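Long-range contacts in cytochrome c, 1 heme-binding site (Geobacter sulfurreducens, PDB 4RLR), which carries a single heme, probably serves in electron transfer, and is essential for accepting electrons from an electrode: residues G1-R6 with F102-G107; M67-D72 with G82-H87; V106-L111 with L122-V127. One frame throughout, in Å; residues are numbered along the deposited sequence.

Interaction 1. Residues G1-R6 with F102-G107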
# COMPACT_ATOMS: atom_id res chain seq x y z
N GLY A 1 -1.81 -17.75 -13.41
CA GLY A 1 -0.77 -16.72 -13.77
C GLY A 1 -0.91 -15.43 -12.97
O GLY A 1 -0.22 -15.27 -11.93
N GLU A 2 -1.78 -14.53 -13.47
CA GLU A 2 -2.04 -13.18 -12.90
C GLU A 2 -1.91 -13.12 -11.39
O GLU A 2 -2.28 -14.04 -10.68
CB GLU A 2 -3.44 -12.67 -13.26
N VAL A 3 -1.43 -11.97 -10.95
CA VAL A 3 -1.08 -11.73 -9.56
C VAL A 3 -2.30 -11.16 -8.86
O VAL A 3 -2.91 -10.17 -9.34
CB VAL A 3 0.05 -10.72 -9.49
CG1 VAL A 3 0.35 -10.34 -8.01
CG2 VAL A 3 1.26 -11.30 -10.15
N THR A 4 -2.66 -11.79 -7.74
CA THR A 4 -3.89 -11.47 -7.04
C THR A 4 -3.68 -11.23 -5.54
O THR A 4 -2.65 -11.57 -4.97
CB THR A 4 -4.94 -12.59 -7.20
OG1 THR A 4 -4.57 -13.72 -6.40
CG2 THR A 4 -5.11 -12.99 -8.68
N TYR A 5 -4.69 -10.66 -4.92
CA TYR A 5 -4.63 -10.35 -3.50
C TYR A 5 -4.52 -11.63 -2.70
O TYR A 5 -3.66 -11.74 -1.84
CB TYR A 5 -5.87 -9.56 -3.09
CG TYR A 5 -5.94 -9.31 -1.63
CD1 TYR A 5 -5.19 -8.30 -1.05
CD2 TYR A 5 -6.74 -10.08 -0.81
CE1 TYR A 5 -5.23 -8.07 0.30
CE2 TYR A 5 -6.79 -9.85 0.54
CZ TYR A 5 -6.02 -8.86 1.09
OH TYR A 5 -6.06 -8.60 2.41
N ARG A 6 -5.37 -12.61 -3.00
CA ARG A 6 -5.40 -13.84 -2.22
C ARG A 6 -4.12 -14.67 -2.38
O ARG A 6 -3.64 -15.24 -1.42
CB ARG A 6 -6.60 -14.71 -2.61
CG ARG A 6 -7.92 -14.21 -2.08
CD ARG A 6 -9.06 -14.94 -2.68
NE ARG A 6 -9.19 -14.56 -4.07
CZ ARG A 6 -10.03 -15.12 -4.93
NH1 ARG A 6 -10.83 -16.11 -4.54
NH2 ARG A 6 -10.07 -14.66 -6.18
N PHE A 102 3.84 -6.23 -5.94
CA PHE A 102 2.86 -5.16 -5.77
C PHE A 102 2.60 -4.40 -7.08
O PHE A 102 1.47 -4.01 -7.34
CB PHE A 102 3.27 -4.17 -4.68
CG PHE A 102 2.92 -4.60 -3.28
CD1 PHE A 102 3.80 -5.38 -2.55
CD2 PHE A 102 1.74 -4.18 -2.69
CE1 PHE A 102 3.50 -5.76 -1.26
CE2 PHE A 102 1.43 -4.55 -1.40
CZ PHE A 102 2.31 -5.35 -0.68
N LYS A 103 3.62 -4.20 -7.91
CA LYS A 103 3.39 -3.46 -9.18
C LYS A 103 2.51 -4.28 -10.14
O LYS A 103 1.67 -3.73 -10.88
CB LYS A 103 4.70 -3.08 -9.86
CG LYS A 103 5.61 -2.17 -9.03
CD LYS A 103 6.58 -1.39 -9.90
CE LYS A 103 7.30 -0.28 -9.13
NZ LYS A 103 8.43 0.29 -9.93
N ALA A 104 2.69 -5.59 -10.13
CA ALA A 104 1.86 -6.48 -10.95
C ALA A 104 0.43 -6.47 -10.47
O ALA A 104 -0.50 -6.51 -11.26
CB ALA A 104 2.40 -7.88 -10.91
N TRP A 105 0.25 -6.42 -9.17
CA TRP A 105 -1.09 -6.47 -8.63
C TRP A 105 -1.83 -5.17 -8.93
O TRP A 105 -2.99 -5.17 -9.33
CB TRP A 105 -1.03 -6.70 -7.12
CG TRP A 105 -2.37 -6.68 -6.46
CD1 TRP A 105 -3.42 -7.50 -6.73
CD2 TRP A 105 -2.81 -5.80 -5.42
NE1 TRP A 105 -4.49 -7.17 -5.93
CE2 TRP A 105 -4.14 -6.14 -5.11
CE3 TRP A 105 -2.20 -4.76 -4.71
CZ2 TRP A 105 -4.87 -5.48 -4.12
CZ3 TRP A 105 -2.93 -4.11 -3.73
CH2 TRP A 105 -4.25 -4.47 -3.45
N VAL A 106 -1.14 -4.07 -8.76
CA VAL A 106 -1.79 -2.78 -8.86
C VAL A 106 -2.19 -2.49 -10.30
O VAL A 106 -3.23 -1.89 -10.53
CB VAL A 106 -0.91 -1.67 -8.30
CG1 VAL A 106 -1.48 -0.29 -8.63
CG2 VAL A 106 -0.77 -1.83 -6.75
N GLY A 107 -1.38 -2.96 -11.25
CA GLY A 107 -1.64 -2.75 -12.67
C GLY A 107 -0.67 -1.71 -13.21
O GLY A 107 0.40 -2.06 -13.70

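Interaction 2. Residues M67-D72 with G82-H87. With ZN (zinc ion), chain E; HEM (protoporphyrin IX containing Fe), chain B.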
# COMPACT_ATOMS: atom_id res chain seq x y z
N MET A 67 1.23 3.19 -3.97
CA MET A 67 2.27 3.34 -4.98
C MET A 67 3.36 4.31 -4.50
O MET A 67 4.56 3.99 -4.56
CB MET A 67 1.68 3.73 -6.34
CG MET A 67 0.72 2.69 -6.94
SD MET A 67 -0.94 2.69 -6.14
CE MET A 67 -1.99 3.28 -7.47
N ARG A 68 2.95 5.45 -3.95
CA ARG A 68 3.90 6.42 -3.39
C ARG A 68 4.73 5.84 -2.23
O ARG A 68 5.93 6.09 -2.15
CB ARG A 68 3.19 7.67 -2.91
CG ARG A 68 2.59 8.52 -4.04
CD ARG A 68 2.24 9.88 -3.53
NE ARG A 68 1.06 9.84 -2.67
CZ ARG A 68 -0.18 9.70 -3.12
NH1 ARG A 68 -0.41 9.56 -4.43
NH2 ARG A 68 -1.18 9.68 -2.25
N ARG A 69 4.11 5.09 -1.33
CA ARG A 69 4.81 4.70 -0.12
C ARG A 69 5.71 3.51 -0.40
O ARG A 69 6.78 3.38 0.24
CB ARG A 69 3.84 4.42 1.02
CG ARG A 69 3.00 5.62 1.48
CD ARG A 69 3.78 6.94 1.53
NE ARG A 69 3.02 8.02 2.17
CZ ARG A 69 2.87 8.15 3.48
NH1 ARG A 69 3.40 7.26 4.33
NH2 ARG A 69 2.16 9.16 3.97
N LEU A 70 5.32 2.64 -1.34
CA LEU A 70 6.17 1.51 -1.69
C LEU A 70 7.25 1.81 -2.78
O LEU A 70 8.10 0.94 -3.08
CB LEU A 70 5.34 0.29 -2.09
CG LEU A 70 4.55 -0.40 -0.97
CD1 LEU A 70 4.01 -1.70 -1.49
CD2 LEU A 70 5.39 -0.61 0.31
N ASP A 71 7.23 3.01 -3.34
CA ASP A 71 8.13 3.32 -4.46
C ASP A 71 9.60 3.22 -4.00
O ASP A 71 9.95 3.69 -2.92
CB ASP A 71 7.86 4.69 -5.04
CG ASP A 71 8.45 4.85 -6.44
OD1 ASP A 71 7.93 4.23 -7.38
OD2 ASP A 71 9.44 5.61 -6.59
N ASP A 72 10.43 2.60 -4.84
CA ASP A 72 11.86 2.43 -4.52
C ASP A 72 12.66 3.69 -4.82
O ASP A 72 13.80 3.84 -4.35
CB ASP A 72 12.48 1.21 -5.21
CG ASP A 72 12.43 1.28 -6.74
OD1 ASP A 72 12.22 2.36 -7.31
OD2 ASP A 72 12.62 0.21 -7.39
N GLY A 82 9.72 5.69 -1.19
CA GLY A 82 8.62 5.90 -0.27
C GLY A 82 8.96 5.35 1.12
O GLY A 82 9.75 4.41 1.27
N ASN A 83 8.34 5.90 2.15
CA ASN A 83 8.73 5.56 3.51
C ASN A 83 8.24 4.17 3.99
O ASN A 83 8.49 3.80 5.12
CB ASN A 83 8.31 6.69 4.47
CG ASN A 83 6.83 6.64 4.83
OD1 ASN A 83 6.01 6.07 4.10
ND2 ASN A 83 6.47 7.26 5.96
N MET A 84 7.59 3.40 3.14
CA MET A 84 7.22 2.03 3.49
C MET A 84 7.98 0.97 2.69
O MET A 84 7.87 -0.23 2.98
CB MET A 84 5.72 1.79 3.34
CG MET A 84 4.86 2.68 4.26
SD MET A 84 4.92 2.25 6.01
CE MET A 84 5.23 3.84 6.76
N TYR A 85 8.77 1.42 1.72
CA TYR A 85 9.55 0.50 0.88
C TYR A 85 10.46 -0.40 1.72
O TYR A 85 10.66 -1.54 1.38
CB TYR A 85 10.37 1.30 -0.13
CG TYR A 85 11.33 0.47 -0.98
CD1 TYR A 85 10.86 -0.44 -1.90
CD2 TYR A 85 12.69 0.60 -0.86
CE1 TYR A 85 11.74 -1.21 -2.67
CE2 TYR A 85 13.57 -0.16 -1.61
CZ TYR A 85 13.09 -1.05 -2.52
OH TYR A 85 13.96 -1.80 -3.28
N ARG A 86 10.99 0.12 2.83
CA ARG A 86 11.93 -0.62 3.66
C ARG A 86 11.31 -1.88 4.22
O ARG A 86 12.00 -2.89 4.46
CB ARG A 86 12.49 0.25 4.81
CG ARG A 86 11.51 0.68 5.90
CD ARG A 86 12.20 1.71 6.84
NE ARG A 86 11.38 2.06 8.01
CZ ARG A 86 11.40 1.42 9.18
NH1 ARG A 86 12.22 0.39 9.38
NH2 ARG A 86 10.60 1.81 10.19
N HIS A 87 9.99 -1.82 4.42
CA HIS A 87 9.28 -2.95 4.99
C HIS A 87 9.11 -4.10 4.04
O HIS A 87 8.66 -5.16 4.45
CB HIS A 87 7.93 -2.47 5.53
CG HIS A 87 8.09 -1.52 6.66
ND1 HIS A 87 8.81 -1.85 7.77
CD2 HIS A 87 7.73 -0.22 6.80
CE1 HIS A 87 8.85 -0.81 8.59
NE2 HIS A 87 8.21 0.19 8.02
ZN ZN E . 9.36 -3.66 8.57
CHA HEM B . 1.50 4.63 6.59
CHB HEM B . 1.67 0.88 3.55
CHC HEM B . 4.46 -1.36 6.78
CHD HEM B . 3.80 2.09 10.04
C1A HEM B . 1.40 3.83 5.47
C2A HEM B . 0.80 4.26 4.24
C3A HEM B . 0.84 3.23 3.39
C4A HEM B . 1.47 2.13 4.06
CMA HEM B . 0.30 3.18 1.95
CAA HEM B . 0.24 5.67 3.99
CBA HEM B . -1.24 5.81 4.34
CGA HEM B . -1.68 7.20 3.90
O1A HEM B . -1.97 7.42 2.71
O2A HEM B . -1.72 8.09 4.75
C1B HEM B . 2.44 -0.06 4.18
C2B HEM B . 2.83 -1.31 3.61
C3B HEM B . 3.61 -1.93 4.49
C4B HEM B . 3.73 -1.08 5.64
CMB HEM B . 2.33 -1.74 2.23
CAB HEM B . 4.30 -3.29 4.35
CBB HEM B . 5.00 -3.51 3.21
C1C HEM B . 4.48 -0.64 7.94
C2C HEM B . 5.16 -1.06 9.14
C3C HEM B . 4.97 -0.11 10.07
C4C HEM B . 4.20 0.94 9.44
CMC HEM B . 5.89 -2.42 9.26
CAC HEM B . 5.50 -0.03 11.53
CBC HEM B . 6.70 -0.53 11.87
C1D HEM B . 3.08 3.07 9.42
C2D HEM B . 2.63 4.25 10.09
C3D HEM B . 1.90 5.06 9.02
C4D HEM B . 2.00 4.27 7.81
CMD HEM B . 2.83 4.59 11.59
CAD HEM B . 1.21 6.42 9.18
CBD HEM B . 2.24 7.54 9.24
CGD HEM B . 2.81 7.71 7.85
O1D HEM B . 2.11 8.12 6.90
O2D HEM B . 4.00 7.42 7.70
NA HEM B . 1.82 2.53 5.33
NB HEM B . 3.02 0.07 5.41
NC HEM B . 3.92 0.61 8.15
ND HEM B . 2.70 3.10 8.08
FE HEM B . 2.84 1.49 6.71
O HOH W 1 8.24 -5.07 7.55

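Interaction 3. Residues V106-L111 with L122-V127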
# COMPACT_ATOMS: atom_id res chain seq x y z
N VAL A 106 -1.14 -4.07 -8.76
CA VAL A 106 -1.79 -2.78 -8.86
C VAL A 106 -2.19 -2.49 -10.30
O VAL A 106 -3.23 -1.89 -10.53
CB VAL A 106 -0.91 -1.67 -8.30
CG1 VAL A 106 -1.48 -0.29 -8.63
CG2 VAL A 106 -0.77 -1.83 -6.75
N GLY A 107 -1.38 -2.96 -11.25
CA GLY A 107 -1.64 -2.75 -12.67
C GLY A 107 -0.67 -1.71 -13.21
O GLY A 107 0.40 -2.06 -13.70
N VAL A 108 -1.04 -0.44 -13.10
CA VAL A 108 -0.15 0.66 -13.43
C VAL A 108 0.35 1.32 -12.13
O VAL A 108 -0.45 1.66 -11.28
CB VAL A 108 -0.85 1.68 -14.36
CG1 VAL A 108 0.00 2.91 -14.60
CG2 VAL A 108 -1.18 1.05 -15.72
N TRP A 109 1.66 1.52 -11.98
CA TRP A 109 2.23 2.21 -10.81
C TRP A 109 2.01 3.73 -10.82
O TRP A 109 2.95 4.51 -10.86
CB TRP A 109 3.72 1.89 -10.70
CG TRP A 109 4.27 1.96 -9.29
CD1 TRP A 109 5.21 2.83 -8.80
CD2 TRP A 109 3.92 1.10 -8.19
NE1 TRP A 109 5.46 2.56 -7.46
CE2 TRP A 109 4.68 1.50 -7.07
CE3 TRP A 109 3.04 0.03 -8.04
CZ2 TRP A 109 4.58 0.86 -5.82
CZ3 TRP A 109 2.94 -0.61 -6.81
CH2 TRP A 109 3.69 -0.19 -5.72
N ASN A 110 0.75 4.16 -10.75
CA ASN A 110 0.45 5.58 -10.81
C ASN A 110 0.61 6.27 -9.44
O ASN A 110 -0.05 5.91 -8.47
CB ASN A 110 -0.97 5.78 -11.33
CG ASN A 110 -1.23 7.20 -11.81
OD1 ASN A 110 -0.88 8.18 -11.15
ND2 ASN A 110 -1.85 7.32 -12.98
N LEU A 111 1.47 7.29 -9.39
CA LEU A 111 1.75 7.99 -8.14
C LEU A 111 0.90 9.22 -7.89
O LEU A 111 1.06 9.90 -6.86
CB LEU A 111 3.22 8.42 -8.09
CG LEU A 111 4.33 7.44 -8.41
CD1 LEU A 111 5.66 8.02 -7.94
CD2 LEU A 111 4.13 6.11 -7.75
N LEU A 122 -7.40 5.79 -13.93
CA LEU A 122 -8.13 4.99 -12.95
C LEU A 122 -8.49 3.64 -13.52
O LEU A 122 -8.49 2.64 -12.79
CB LEU A 122 -9.39 5.72 -12.46
CG LEU A 122 -9.17 6.95 -11.58
CD1 LEU A 122 -10.42 7.83 -11.51
CD2 LEU A 122 -8.73 6.57 -10.19
N ASN A 123 -8.79 3.57 -14.81
CA ASN A 123 -9.19 2.29 -15.38
C ASN A 123 -8.07 1.26 -15.33
O ASN A 123 -8.31 0.06 -15.33
CB ASN A 123 -9.68 2.45 -16.82
CG ASN A 123 -10.94 3.31 -16.93
OD1 ASN A 123 -11.83 3.28 -16.06
ND2 ASN A 123 -11.05 4.05 -18.03
N ALA A 124 -6.84 1.73 -15.25
CA ALA A 124 -5.68 0.86 -15.43
C ALA A 124 -5.26 0.20 -14.12
O ALA A 124 -4.33 -0.62 -14.09
CB ALA A 124 -4.54 1.66 -15.99
N ILE A 125 -5.94 0.58 -13.04
CA ILE A 125 -5.64 0.05 -11.72
C ILE A 125 -6.52 -1.17 -11.48
O ILE A 125 -7.71 -1.04 -11.28
CB ILE A 125 -5.85 1.16 -10.66
CG1 ILE A 125 -4.72 2.19 -10.78
CG2 ILE A 125 -5.88 0.59 -9.28
CD1 ILE A 125 -4.92 3.47 -9.97
N THR A 126 -5.94 -2.37 -11.53
CA THR A 126 -6.74 -3.60 -11.61
C THR A 126 -7.01 -4.28 -10.27
O THR A 126 -8.17 -4.65 -9.97
CB THR A 126 -6.06 -4.61 -12.54
OG1 THR A 126 -4.67 -4.68 -12.24
CG2 THR A 126 -6.21 -4.16 -13.98
N VAL A 127 -5.93 -4.54 -9.54
CA VAL A 127 -6.01 -4.80 -8.13
C VAL A 127 -6.90 -6.05 -7.93
O VAL A 127 -7.81 -6.08 -7.14
CB VAL A 127 -6.43 -3.41 -7.46
CG1 VAL A 127 -7.89 -3.29 -7.09
CG2 VAL A 127 -5.50 -3.03 -6.38

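Interaction 1. Residues G1-R6 with F102-G107
Trp105 has CG anti to its backbone N (chi1 176°), and Tyr5 does the same (chi1 174°), so the two aromatic side chains run side by side and point the same way. Val3 sets CG1 anti to N and CG2 beside it, which splits its branches between two residues. CG2 lies 3.7 Å from Ala104 CB, while CG1 meets the CB of Trp105 at 4.0 Å, with the valine crossing the tryptophan at about a right angle. The indole reaches back along the N-terminal backbone: Val3 O lies in the ring plane at its edge, 3.8 Å from Trp105 CD1. Further along, Tyr5 CD1 sits 4.2 Å from Trp105 CZ2. In fold terms the N-terminal lead-in and first turn of helix 5-16, with Thr4 as N-cap through OG1 to Lys7 N, lie against the last turn of helix 92-106. The segments are joined without a direct hydrogen bond; Trp105 NE1 bonds Thr128 O of the C-terminal tail instead. The indole also packs on Tyr51, Leu54 and Ile55 of helix 51-55, and Tyr51 meets the Tyr5 ring edge-to-face.

Interaction 2. Residues M67-D72 with G82-H87
This is a polar, heme-side contact in which the end of helix 65-70 holds the loop that delivers the axial methionine. Backbone atoms do the gripping: Asp71 O takes Gly82 N at 2.7 Å in its carbonyl plane, and Arg69 O receives Met84 N at 3.0 Å from above its plane. Gly82 opens a type I turn to Tyr85 and lies so close to the helix that a CB there would clash with the carbonyl oxygens of Arg68 and Arg69. Met84 starts toward the helix, then bends at chi2 (-72°) and onward to put SD on the heme iron at 2.3 Å, with His21 as the other axial ligand. Arg69, its chain bent at chi2 (-40°), turns its guanidinium onto a heme propionate. NH1 and NH2 both bond O1D, NH1 at 3.0 Å, and the aliphatic CAA of the other propionate arm lies over one guanidinium face. Asn83 lies alongside; its ND2 bonds propionate O2D at 3.0 Å while OD1 takes a weak bond from Arg69 NH1. This arginine probably favours the ionised propionate. Farther along the pair, Asp72 CB rests over the Tyr85 ring face, a CH-pi contact 3.8 Å from the centroid. Past the turn, the His87 ring has heme CMC over one face and binds zinc through ND1 at 2.0 Å. Helix 92-106 packs against the Leu70, Asp72 and Tyr85 part: Leu70 touches Phe102, Asp72 OD2 bonds Gln96, and Tyr85 OH is held by Glu92 and Gln96.

Interaction 3. Residues V106-L111 with L122-V127
Val108 and Ala124 meet where the chain leaves helix 92-106; the helix ends at Gly107, which departs from helical angles with positive phi (106°), and an inverse gamma turn centred on Trp109 follows. Ala124 CB points toward the 106-111 segment, whereas the CB of Val108 leaves at an angle to the contact. With CG1 anti to N (chi1 174°), it is CG2, beside the backbone N, that meets the alanine methyl. Val106 behaves differently: its side chain turns away and packs on Met67 of helix 65-70, while its carbonyl oxygen meets the 122-127 segment. That oxygen accepts Thr126 N at 2.9 Å, the donor sitting above the carbonyl plane, and it also receives a CA-H...O contact from Ile125 CA at 3.3 Å. Ile125 lays CG2, anti to its N, against the same oxygen at 3.8 Å, while Thr126 OG1 occupies the crowded position between N and C (chi1 46°) and comes 3.6 Å from Gly107 CA. The segments come so close at Gly107 that a CB there would run into Ala124 O and Thr126 OG1. Beyond it, Asn110 N bonds Val108 O at 2.8 Å across the gamma turn. Trp109 swings away from the 122-127 segment and packs on Leu70, Leu99 and Phe102. The C-terminal segment meanwhile sends Val127 onto Trp105 and Thr58, with its carbonyl bonded to Tyr51 OH. The tight carbon pair is Val108 CG2 to Ala124 CB at 3.4 Å, inside usual van der Waals contact.

Helix 92-106 ties the three together: its last turn serves interaction 1, its exit serves interaction 3, with Val106 and Gly107 common to both, and it meets interaction 2 through Phe102 on Leu70. Interactions 1 and 3 sit at the outer part of the chain, their centres about 10 Å apart; the first is mainly apolar and aromatic, with no direct hydrogen bond between its segments, the third hinges on one backbone bond. Interaction 2 lies nearer the chain's centre and adds propionate, iron and zinc chemistry. Polar links run outward from it, Asp71 OD1 to Trp109 NE1 and Arg68 NH1 to Leu111 O, so the 106-111 exit is tied to helix 65-70 and the loop just after it.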